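Local coordinates for protein lectin (Trichosanthes anguina, PDB 4HR6) that binds galactosides through beta-trefoil lectin domains and is a nontoxic, three-chain homologue of type II ribosome-inactivating proteins, at residues 159-164 with 245-250; 233-238 with 258-263; 188-193 with 213-218. All blocks are in the same frame, centred on the assembly; numbering follows the deposited sequence.

Contact 1. Residues 159-164 with 245-250. With AMG (methyl alpha-D-galactopyranoside), chain E.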
loop_
_atom_site.group_PDB
_atom_site.type_symbol
_atom_site.label_atom_id
_atom_site.label_comp_id
_atom_site.label_asym_id
_atom_site.label_seq_id
_atom_site.Cartn_x
_atom_site.Cartn_y
_atom_site.Cartn_z
ATOM N N MET C 159 3.289 24.347 -2.787
ATOM C CA MET C 159 2.351 23.327 -2.315
ATOM C C MET C 159 2.119 23.321 -0.805
ATOM O O MET C 159 3.036 23.550 -0.024
ATOM C CB MET C 159 2.771 21.926 -2.804
ATOM C CG MET C 159 3.970 21.313 -2.100
ATOM S SD MET C 159 4.019 19.526 -2.365
ATOM C CE MET C 159 4.712 19.002 -0.798
ATOM N N TRP C 160 0.866 23.085 -0.421
ATOM C CA TRP C 160 0.480 22.896 0.978
ATOM C C TRP C 160 -0.880 22.185 1.066
ATOM O O TRP C 160 -1.473 21.802 0.052
ATOM C CB TRP C 160 0.439 24.241 1.733
ATOM C CG TRP C 160 -0.421 25.294 1.090
ATOM C CD1 TRP C 160 -1.784 25.325 1.018
ATOM C CD2 TRP C 160 0.039 26.480 0.432
ATOM N NE1 TRP C 160 -2.205 26.449 0.335
ATOM C CE2 TRP C 160 -1.102 27.181 -0.021
ATOM C CE3 TRP C 160 1.309 27.023 0.189
ATOM C CZ2 TRP C 160 -1.010 28.390 -0.712
ATOM C CZ3 TRP C 160 1.397 28.221 -0.497
ATOM C CH2 TRP C 160 0.244 28.893 -0.940
ATOM N N LEU C 161 -1.379 22.041 2.285
ATOM C CA LEU C 161 -2.648 21.366 2.529
ATOM C C LEU C 161 -3.866 22.280 2.430
ATOM O O LEU C 161 -3.933 23.343 3.051
ATOM C CB LEU C 161 -2.603 20.674 3.890
ATOM C CG LEU C 161 -1.593 19.525 3.921
ATOM C CD1 LEU C 161 -1.341 19.060 5.347
ATOM C CD2 LEU C 161 -2.079 18.390 3.043
ATOM N N GLU C 162 -4.815 21.851 1.612
ATOM C CA GLU C 162 -6.098 22.497 1.475
ATOM C C GLU C 162 -7.164 21.432 1.732
ATOM O O GLU C 162 -6.851 20.246 1.834
ATOM C CB GLU C 162 -6.230 23.073 0.067
ATOM C CG GLU C 162 -5.318 24.276 -0.179
ATOM C CD GLU C 162 -5.750 25.521 0.598
ATOM O OE1 GLU C 162 -4.870 26.281 1.061
ATOM O OE2 GLU C 162 -6.971 25.735 0.760
ATOM N N GLU C 163 -8.411 21.867 1.858
ATOM C CA GLU C 163 -9.531 20.967 1.992
ATOM C C GLU C 163 -9.678 20.208 0.684
ATOM O O GLU C 163 -9.651 20.809 -0.393
ATOM C CB GLU C 163 -10.822 21.744 2.282
ATOM C CG GLU C 163 -11.840 20.980 3.115
ATOM C CD GLU C 163 -11.482 20.928 4.595
ATOM O OE1 GLU C 163 -11.536 19.826 5.184
ATOM O OE2 GLU C 163 -11.144 21.984 5.174
ATOM N N CYS C 164 -9.858 18.895 0.782
ATOM C CA CYS C 164 -10.037 18.059 -0.396
ATOM C C CYS C 164 -11.292 18.422 -1.144
ATOM O O CYS C 164 -12.332 18.642 -0.533
ATOM C CB CYS C 164 -10.120 16.581 -0.005
ATOM S SG CYS C 164 -8.669 16.012 0.875
ATOM N N LYS C 245 0.988 26.768 6.158
ATOM C CA LYS C 245 1.231 26.566 4.729
ATOM C C LYS C 245 2.636 26.023 4.390
ATOM O O LYS C 245 3.107 26.209 3.268
ATOM C CB LYS C 245 0.961 27.866 3.958
ATOM C CG LYS C 245 -0.422 27.947 3.344
ATOM C CD LYS C 245 -1.507 28.118 4.385
ATOM C CE LYS C 245 -2.872 28.276 3.726
ATOM N NZ LYS C 245 -2.927 29.459 2.816
ATOM N N LYS C 246 3.286 25.348 5.347
ATOM C CA LYS C 246 4.648 24.821 5.153
ATOM C C LYS C 246 4.769 23.292 5.336
ATOM O O LYS C 246 4.573 22.753 6.438
ATOM C CB LYS C 246 5.656 25.532 6.082
ATOM C CG LYS C 246 6.463 26.660 5.430
ATOM C CD LYS C 246 5.712 27.986 5.448
ATOM C CE LYS C 246 6.552 29.153 4.933
ATOM N NZ LYS C 246 6.283 29.487 3.503
ATOM N N ILE C 247 5.118 22.614 4.243
ATOM C CA ILE C 247 5.525 21.211 4.276
ATOM C C ILE C 247 7.050 21.160 4.286
ATOM O O ILE C 247 7.699 21.725 3.406
ATOM C CB ILE C 247 5.008 20.434 3.047
ATOM C CG1 ILE C 247 3.505 20.648 2.863
ATOM C CG2 ILE C 247 5.354 18.945 3.168
ATOM C CD1 ILE C 247 2.692 20.338 4.107
ATOM N N ILE C 248 7.610 20.486 5.284
ATOM C CA ILE C 248 9.047 20.381 5.433
ATOM C C ILE C 248 9.511 18.921 5.413
ATOM O O ILE C 248 8.690 18.006 5.458
ATOM C CB ILE C 248 9.521 21.048 6.748
ATOM C CG1 ILE C 248 9.018 20.281 7.974
ATOM C CG2 ILE C 248 9.065 22.503 6.793
ATOM C CD1 ILE C 248 9.559 20.790 9.294
ATOM N N LEU C 249 10.832 18.739 5.375
ATOM C CA LEU C 249 11.484 17.439 5.385
ATOM C C LEU C 249 12.186 17.251 6.718
ATOM O O LEU C 249 13.180 17.903 6.999
ATOM C CB LEU C 249 12.494 17.362 4.240
ATOM C CG LEU C 249 13.143 16.009 3.945
ATOM C CD1 LEU C 249 12.097 14.951 3.628
ATOM C CD2 LEU C 249 14.096 16.159 2.773
ATOM N N HIS C 250 11.674 16.337 7.529
ATOM C CA HIS C 250 12.017 16.275 8.939
ATOM C C HIS C 250 12.541 14.904 9.332
ATOM O O HIS C 250 12.393 13.942 8.596
ATOM C CB HIS C 250 10.758 16.613 9.744
ATOM C CG HIS C 250 11.014 16.917 11.184
ATOM N ND1 HIS C 250 11.030 15.943 12.159
ATOM C CD2 HIS C 250 11.249 18.087 11.819
ATOM C CE1 HIS C 250 11.270 16.500 13.332
ATOM N NE2 HIS C 250 11.406 17.800 13.154
HETATM C C1 AMG E . 7.523 19.868 16.036
HETATM C C2 AMG E . 6.869 18.694 15.305
HETATM C C3 AMG E . 7.761 18.190 14.164
HETATM C C4 AMG E . 8.131 19.349 13.246
HETATM C C5 AMG E . 8.684 20.530 14.060
HETATM C C6 AMG E . 8.948 21.767 13.205
HETATM C C7 AMG E . 8.947 20.068 17.936
HETATM O O1 AMG E . 8.744 19.456 16.665
HETATM O O2 AMG E . 6.611 17.657 16.254
HETATM O O3 AMG E . 7.107 17.168 13.396
HETATM O O4 AMG E . 6.973 19.733 12.494
HETATM O O5 AMG E . 7.772 20.905 15.093
HETATM O O6 AMG E . 9.881 22.607 13.898
HETATM O O HOH W 1 5.068 23.602 1.562
#

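Contact 2. Residues 233-238 with 258-263. With AMG (methyl alpha-D-galactopyranoside), chain E.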
loop_
_atom_site.group_PDB
_atom_site.type_symbol
_atom_site.label_atom_id
_atom_site.label_comp_id
_atom_site.label_asym_id
_atom_site.label_seq_id
_atom_site.Cartn_x
_atom_site.Cartn_y
_atom_site.Cartn_z
ATOM N N LEU C 233 14.640 10.815 5.878
ATOM C CA LEU C 233 13.780 11.920 6.318
ATOM C C LEU C 233 12.371 11.793 5.719
ATOM O O LEU C 233 12.207 11.283 4.608
ATOM C CB LEU C 233 14.371 13.275 5.909
ATOM C CG LEU C 233 15.830 13.590 6.271
ATOM C CD1 LEU C 233 16.283 14.857 5.547
ATOM C CD2 LEU C 233 16.017 13.720 7.776
ATOM N N ALA C 234 11.380 12.319 6.447
ATOM C CA ALA C 234 9.965 12.220 6.082
ATOM C C ALA C 234 9.317 13.574 5.836
ATOM O O ALA C 234 9.610 14.554 6.506
ATOM C CB ALA C 234 9.215 11.529 7.199
ATOM N N MET C 235 8.400 13.595 4.886
ATOM C CA MET C 235 7.528 14.720 4.644
ATOM C C MET C 235 6.690 14.961 5.908
ATOM O O MET C 235 6.279 14.018 6.592
ATOM C CB MET C 235 6.657 14.413 3.428
ATOM C CG MET C 235 6.085 15.622 2.738
ATOM S SD MET C 235 5.388 15.267 1.116
ATOM C CE MET C 235 6.838 14.758 0.217
ATOM N N ASP C 236 6.471 16.233 6.233
ATOM C CA ASP C 236 6.067 16.625 7.583
ATOM C C ASP C 236 5.359 17.975 7.528
ATOM O O ASP C 236 5.881 18.937 6.953
ATOM C CB ASP C 236 7.314 16.672 8.486
ATOM C CG ASP C 236 7.046 17.255 9.879
ATOM O OD1 ASP C 236 7.682 16.813 10.868
ATOM O OD2 ASP C 236 6.219 18.165 9.985
ATOM N N VAL C 237 4.166 18.023 8.114
ATOM C CA VAL C 237 3.390 19.244 8.240
ATOM C C VAL C 237 3.924 20.003 9.453
ATOM O O VAL C 237 3.808 19.535 10.592
ATOM C CB VAL C 237 1.878 18.968 8.409
ATOM C CG1 VAL C 237 1.090 20.277 8.406
ATOM C CG2 VAL C 237 1.365 18.054 7.298
ATOM N N ALA C 238 4.530 21.164 9.192
ATOM C CA ALA C 238 5.247 21.940 10.215
ATOM C C ALA C 238 4.366 22.264 11.412
ATOM O O ALA C 238 3.282 22.836 11.243
ATOM C CB ALA C 238 5.781 23.230 9.602
ATOM N N GLN C 258 3.179 13.379 10.095
ATOM C CA GLN C 258 4.031 12.651 9.136
ATOM C C GLN C 258 3.343 11.421 8.490
ATOM O O GLN C 258 3.990 10.621 7.786
ATOM C CB GLN C 258 5.327 12.209 9.822
ATOM C CG GLN C 258 6.325 13.327 10.003
ATOM C CD GLN C 258 7.606 12.872 10.666
ATOM O OE1 GLN C 258 7.798 11.689 10.927
ATOM N NE2 GLN C 258 8.493 13.824 10.954
ATOM N N GLN C 259 2.038 11.290 8.707
ATOM C CA GLN C 259 1.265 10.172 8.169
ATOM C C GLN C 259 0.435 10.676 7.017
ATOM O O GLN C 259 -0.171 11.731 7.106
ATOM C CB GLN C 259 0.376 9.556 9.255
ATOM C CG GLN C 259 1.124 8.661 10.246
ATOM C CD GLN C 259 0.214 8.116 11.338
ATOM O OE1 GLN C 259 -0.980 7.904 11.115
ATOM N NE2 GLN C 259 0.771 7.896 12.537
ATOM N N TRP C 260 0.410 9.904 5.937
ATOM C CA TRP C 260 -0.249 10.274 4.695
ATOM C C TRP C 260 -0.945 9.060 4.097
ATOM O O TRP C 260 -0.601 7.924 4.415
ATOM C CB TRP C 260 0.797 10.758 3.678
ATOM C CG TRP C 260 1.655 11.884 4.163
ATOM C CD1 TRP C 260 2.810 11.795 4.891
ATOM C CD2 TRP C 260 1.405 13.274 3.975
ATOM N NE1 TRP C 260 3.297 13.052 5.162
ATOM C CE2 TRP C 260 2.458 13.978 4.591
ATOM C CE3 TRP C 260 0.400 13.994 3.318
ATOM C CZ2 TRP C 260 2.522 15.380 4.594
ATOM C CZ3 TRP C 260 0.474 15.396 3.310
ATOM C CH2 TRP C 260 1.525 16.062 3.949
ATOM N N VAL C 261 -1.897 9.295 3.206
ATOM C CA VAL C 261 -2.590 8.216 2.540
ATOM C C VAL C 261 -2.674 8.578 1.089
ATOM O O VAL C 261 -3.035 9.710 0.770
ATOM C CB VAL C 261 -4.029 8.027 3.089
ATOM C CG1 VAL C 261 -4.824 7.068 2.214
ATOM C CG2 VAL C 261 -3.998 7.563 4.539
ATOM N N LEU C 262 -2.345 7.622 0.220
ATOM C CA LEU C 262 -2.522 7.784 -1.201
ATOM C C LEU C 262 -3.969 7.441 -1.510
ATOM O O LEU C 262 -4.392 6.288 -1.311
ATOM C CB LEU C 262 -1.603 6.826 -1.968
ATOM C CG LEU C 262 -1.056 7.199 -3.352
ATOM C CD1 LEU C 262 -1.003 5.965 -4.243
ATOM C CD2 LEU C 262 -1.816 8.299 -4.057
ATOM N N PHE C 263 -4.732 8.413 -2.004
ATOM C CA PHE C 263 -6.115 8.159 -2.329
ATOM C C PHE C 263 -6.255 8.064 -3.844
ATOM O O PHE C 263 -6.471 9.046 -4.549
ATOM C CB PHE C 263 -7.043 9.199 -1.689
ATOM C CG PHE C 263 -8.471 8.745 -1.565
ATOM C CD1 PHE C 263 -8.932 8.170 -0.389
ATOM C CD2 PHE C 263 -9.349 8.866 -2.629
ATOM C CE1 PHE C 263 -10.247 7.744 -0.268
ATOM C CE2 PHE C 263 -10.672 8.432 -2.520
ATOM C CZ PHE C 263 -11.122 7.872 -1.336
HETATM C C1 AMG E . 7.523 19.868 16.036
HETATM C C2 AMG E . 6.869 18.694 15.305
HETATM C C3 AMG E . 7.761 18.190 14.164
HETATM C C4 AMG E . 8.131 19.349 13.246
HETATM C C5 AMG E . 8.684 20.530 14.060
HETATM C C6 AMG E . 8.948 21.767 13.205
HETATM C C7 AMG E . 8.947 20.068 17.936
HETATM O O1 AMG E . 8.744 19.456 16.665
HETATM O O2 AMG E . 6.611 17.657 16.254
HETATM O O3 AMG E . 7.107 17.168 13.396
HETATM O O4 AMG E . 6.973 19.733 12.494
HETATM O O5 AMG E . 7.772 20.905 15.093
HETATM O O6 AMG E . 9.881 22.607 13.898
HETATM O O HOH W 2 5.980 11.418 6.012
#

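Contact 3. Residues 188-193 with 213-218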
loop_
_atom_site.group_PDB
_atom_site.type_symbol
_atom_site.label_atom_id
_atom_site.label_comp_id
_atom_site.label_asym_id
_atom_site.label_seq_id
_atom_site.Cartn_x
_atom_site.Cartn_y
_atom_site.Cartn_z
ATOM N N GLU C 188 6.447 17.992 -16.201
ATOM C CA GLU C 188 7.817 18.524 -16.122
ATOM C C GLU C 188 8.126 19.018 -14.708
ATOM O O GLU C 188 9.290 19.314 -14.388
ATOM C CB GLU C 188 8.011 19.661 -17.136
ATOM C CG GLU C 188 7.903 19.204 -18.590
ATOM C CD GLU C 188 7.811 20.353 -19.596
ATOM O OE1 GLU C 188 7.443 21.494 -19.215
ATOM O OE2 GLU C 188 8.098 20.104 -20.788
ATOM N N LEU C 189 7.084 19.059 -13.868
ATOM C CA LEU C 189 7.147 19.602 -12.506
ATOM C C LEU C 189 7.148 18.536 -11.395
ATOM O O LEU C 189 6.259 17.696 -11.324
ATOM C CB LEU C 189 5.953 20.534 -12.296
ATOM C CG LEU C 189 5.869 21.757 -13.217
ATOM C CD1 LEU C 189 4.597 22.544 -12.949
ATOM C CD2 LEU C 189 7.095 22.640 -13.028
ATOM N N CYS C 190 8.125 18.614 -10.500
ATOM C CA CYS C 190 8.355 17.598 -9.492
ATOM C C CYS C 190 8.279 18.183 -8.099
ATOM O O CYS C 190 8.732 19.296 -7.869
ATOM C CB CYS C 190 9.746 16.996 -9.674
ATOM S SG CYS C 190 9.860 15.614 -10.828
ATOM N N VAL C 191 7.727 17.417 -7.164
ATOM C CA VAL C 191 7.792 17.753 -5.752
ATOM C C VAL C 191 9.251 17.661 -5.343
ATOM O O VAL C 191 9.892 16.649 -5.581
ATOM C CB VAL C 191 6.926 16.797 -4.901
ATOM C CG1 VAL C 191 7.190 16.981 -3.422
ATOM C CG2 VAL C 191 5.451 17.003 -5.217
ATOM N N THR C 192 9.768 18.722 -4.724
ATOM C CA THR C 192 11.215 18.873 -4.498
ATOM C C THR C 192 11.500 19.501 -3.157
ATOM O O THR C 192 10.813 20.425 -2.760
ATOM C CB THR C 192 11.851 19.806 -5.546
ATOM O OG1 THR C 192 11.390 19.472 -6.864
ATOM C CG2 THR C 192 13.380 19.722 -5.479
ATOM N N ALA C 193 12.516 19.006 -2.471
ATOM C CA ALA C 193 12.972 19.602 -1.231
ATOM C C ALA C 193 14.015 20.730 -1.489
ATOM O O ALA C 193 15.117 20.458 -1.978
ATOM C CB ALA C 193 13.567 18.529 -0.340
ATOM N N ASN C 213 18.586 14.157 -6.397
ATOM C CA ASN C 213 18.302 13.452 -5.140
ATOM C C ASN C 213 17.506 14.259 -4.092
ATOM O O ASN C 213 17.644 14.049 -2.885
ATOM C CB ASN C 213 19.614 12.952 -4.519
ATOM C CG ASN C 213 20.525 14.085 -4.096
ATOM O OD1 ASN C 213 20.362 15.221 -4.542
ATOM N ND2 ASN C 213 21.490 13.784 -3.240
ATOM N N ASN C 214 16.680 15.184 -4.548
ATOM C CA ASN C 214 15.674 15.766 -3.675
ATOM C C ASN C 214 14.316 15.824 -4.370
ATOM O O ASN C 214 13.454 16.593 -3.974
ATOM C CB ASN C 214 16.130 17.137 -3.190
ATOM C CG ASN C 214 16.788 17.945 -4.286
ATOM O OD1 ASN C 214 16.215 18.133 -5.367
ATOM N ND2 ASN C 214 18.007 18.418 -4.021
ATOM N N GLN C 215 14.143 14.988 -5.396
ATOM C CA GLN C 215 12.860 14.803 -6.069
ATOM C C GLN C 215 12.415 13.322 -6.023
ATOM O O GLN C 215 11.556 12.900 -6.801
ATOM C CB GLN C 215 12.959 15.290 -7.523
ATOM C CG GLN C 215 13.398 16.738 -7.655
ATOM C CD GLN C 215 13.370 17.238 -9.088
ATOM O OE1 GLN C 215 13.818 16.556 -10.000
ATOM N NE2 GLN C 215 12.844 18.440 -9.288
ATOM N N ARG C 216 13.010 12.546 -5.120
ATOM C CA ARG C 216 12.797 11.094 -5.075
ATOM C C ARG C 216 12.235 10.670 -3.736
ATOM O O ARG C 216 12.873 10.851 -2.704
ATOM C CB ARG C 216 14.088 10.311 -5.340
ATOM C CG ARG C 216 13.864 8.804 -5.517
ATOM C CD ARG C 216 15.093 8.057 -6.031
ATOM N NE ARG C 216 15.105 6.650 -5.623
ATOM C CZ ARG C 216 16.178 5.854 -5.619
ATOM N NH1 ARG C 216 17.380 6.290 -6.004
ATOM N NH2 ARG C 216 16.059 4.603 -5.212
ATOM N N TRP C 217 11.054 10.053 -3.788
ATOM C CA TRP C 217 10.248 9.749 -2.600
ATOM C C TRP C 217 9.819 8.290 -2.574
ATOM O O TRP C 217 9.559 7.712 -3.618
ATOM C CB TRP C 217 8.999 10.622 -2.625
ATOM C CG TRP C 217 9.339 12.049 -2.759
ATOM C CD1 TRP C 217 9.274 12.821 -3.896
ATOM C CD2 TRP C 217 9.845 12.887 -1.732
ATOM N NE1 TRP C 217 9.685 14.091 -3.618
ATOM C CE2 TRP C 217 10.054 14.158 -2.298
ATOM C CE3 TRP C 217 10.147 12.687 -0.379
ATOM C CZ2 TRP C 217 10.538 15.226 -1.559
ATOM C CZ3 TRP C 217 10.635 13.745 0.352
ATOM C CH2 TRP C 217 10.821 15.000 -0.235
ATOM N N VAL C 218 9.723 7.713 -1.378
ATOM C CA VAL C 218 9.154 6.377 -1.223
ATOM C C VAL C 218 8.031 6.359 -0.167
ATOM O O VAL C 218 8.196 6.839 0.970
ATOM C CB VAL C 218 10.242 5.318 -0.921
ATOM C CG1 VAL C 218 11.044 5.666 0.322
ATOM C CG2 VAL C 218 9.624 3.933 -0.794
#

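Contact 1. Residues 159-164 with 245-250
Lys245 lays the aliphatic part of its side chain over one face of the Trp160 indole, the two side chains crossing at a slant. CG of Lys245 comes down over the ring, 3.3 Å from CD2 of Trp160, and makes a CH-pi contact with the five-membered ring. Further out the lysine bends at its last torsion (chi4 -60°), which leaves NZ of Lys245 4.4 Å from the centroid of that same ring, an off-centre cation-pi contact. Trp160 is engaged at its edge too. NE1 of Trp160 donates to OE1 of Glu162 over 2.8 Å; the acceptor lies close to the ring plane and offers its anti lone pair, though the N-H...O angle of 132° is well short of straight. The carboxylate therefore helps fix the rotation of the indole. OE1 of Glu162 is 4.1 Å from NZ of Lys245, too far for a salt bridge but close enough for the opposite charges probably to attract.

A water bridges the backbones, donating to O of Met159 at 2.6 Å and accepting from N of Ile247 at 2.9 Å. Next to the water the contact turns apolar: the Met159 side chain crosses that of Ile247 at about a right angle, its CE touching CG2 of Ile247 at 4.0 Å, while CG of Leu161 comes loosely near CD1 of Ile247. At the far end of 245-250, His250 turns a ring face to C3 and C4 of the bound galactoside, part of a sugar site of this ricin-type beta-trefoil.

Strands 159-163 and 247-250 run 111° apart and do not pair. The first is hydrogen-bonded to strand 148-153, the second sits between strands 201-208 and 234-237, and Met159 and Ile247 both pack on Ile204.

Contact 2. Residues 233-238 with 258-263
The Trp260 indole turns its edge to Met235, whose carbonyl O lies in the ring plane and takes a weak but nearly straight hydrogen bond (169°) from NE1 of Trp260 at 3.4 Å. SD of Met235 adds an oblique Met-aromatic contact, 4.9 Å from the centroid of the six-membered ring of Trp260, and CG2 of Val237 reaches CH2 of Trp260 at 3.9 Å. Residues 258-260 form a Gln-X-Trp motif, the signature of ricin-type beta-trefoils, and its glutamine bonds to Asp236 of the sugar site.

The Gln258 amide and the Asp236 carboxylate are turned 69° against each other. NE2 of Gln258 donates to OD1 of Asp236 over 3.1 Å, arriving on the anti side and 28° out of the carboxylate plane. The amide is itself pinned: OE1 accepts from the backbone N of His253 and of Gly254, and NE2 also donates to O of Arg251. Gln258 is thus placed as a second-shell residue that probably helps position Asp236, whose OD1 takes O3 of the galactoside at 2.6 Å and whose OD2 takes its O4 at 3.1 Å. One water donates to O of Met235 at 2.7 Å and to O of Gln258 at 2.8 Å, and weakly accepts from NE1 of Trp260.

Contact 3. Residues 188-193 with 213-218
Gln215 and Thr192 lie side by side, their side chains pointing the same way. Gln215 opens the Gln-X-Trp motif of residues 215-217, a hallmark of the ricin-type beta-trefoil. From the backbone outward, its CB lies near O of Val191, and its CG passes OG1 of Thr192 at 3.5 Å and CG2 of the same threonine a little further off. The chain is then extended (chi2 -175°), which carries CD up to CB of Cys190 at 3.7 Å. At the tip, NE2 of Gln215 comes 3.4 Å from that same CB of Cys190. It donates to OG1 of Thr192 over 3.0 Å and also to O of Asn208, while OE1 accepts from N of Asp210. Both the oxygen and the nitrogen of the buried amide are thus bonded, beside the Cys190-Cys209 disulfide.

OG1 of Thr192 passes the chain of bonds on: it donates to O of Cys190 at 2.8 Å, from well above that carbonyl plane. Meanwhile N of Ala193 binds O of Asn214 over 3.0 Å, and the same oxygen receives a CA-H...O contact from Thr192. These bonds fasten the irregular segment 213-218 to strand 189-194. Trp217 completes the motif edge-on, its side chain crossing Val191 at about a right angle. NE1 of Trp217 donates almost straight to O of Val191, 3.2 Å away and in the indole plane. Seen from the acceptor, NE1 of Trp217 stands 59° above the Val191 carbonyl plane.

Overall arrangement
All three contacts lie in the second beta-trefoil domain. Going along the chain, 159-164 opens contact 1; 188-193 then opens contact 3, which 213-218 closes first, so that contact 3 falls wholly within the span of contact 1. Contact 2 opens at 233-238, contact 1 closes at 245-250, and 258-263 closes contact 2 last, so contacts 1 and 2 cross, whereas 3 and 2 follow in series. Strands 234-237 and 247-250 pair directly, joining contacts 1 and 2, both of which touch the galactoside. Inward, Leu249 packs on Trp217 and Ala193, and Met235 reaches Trp217 and Val191, bringing contact 3 into the same core.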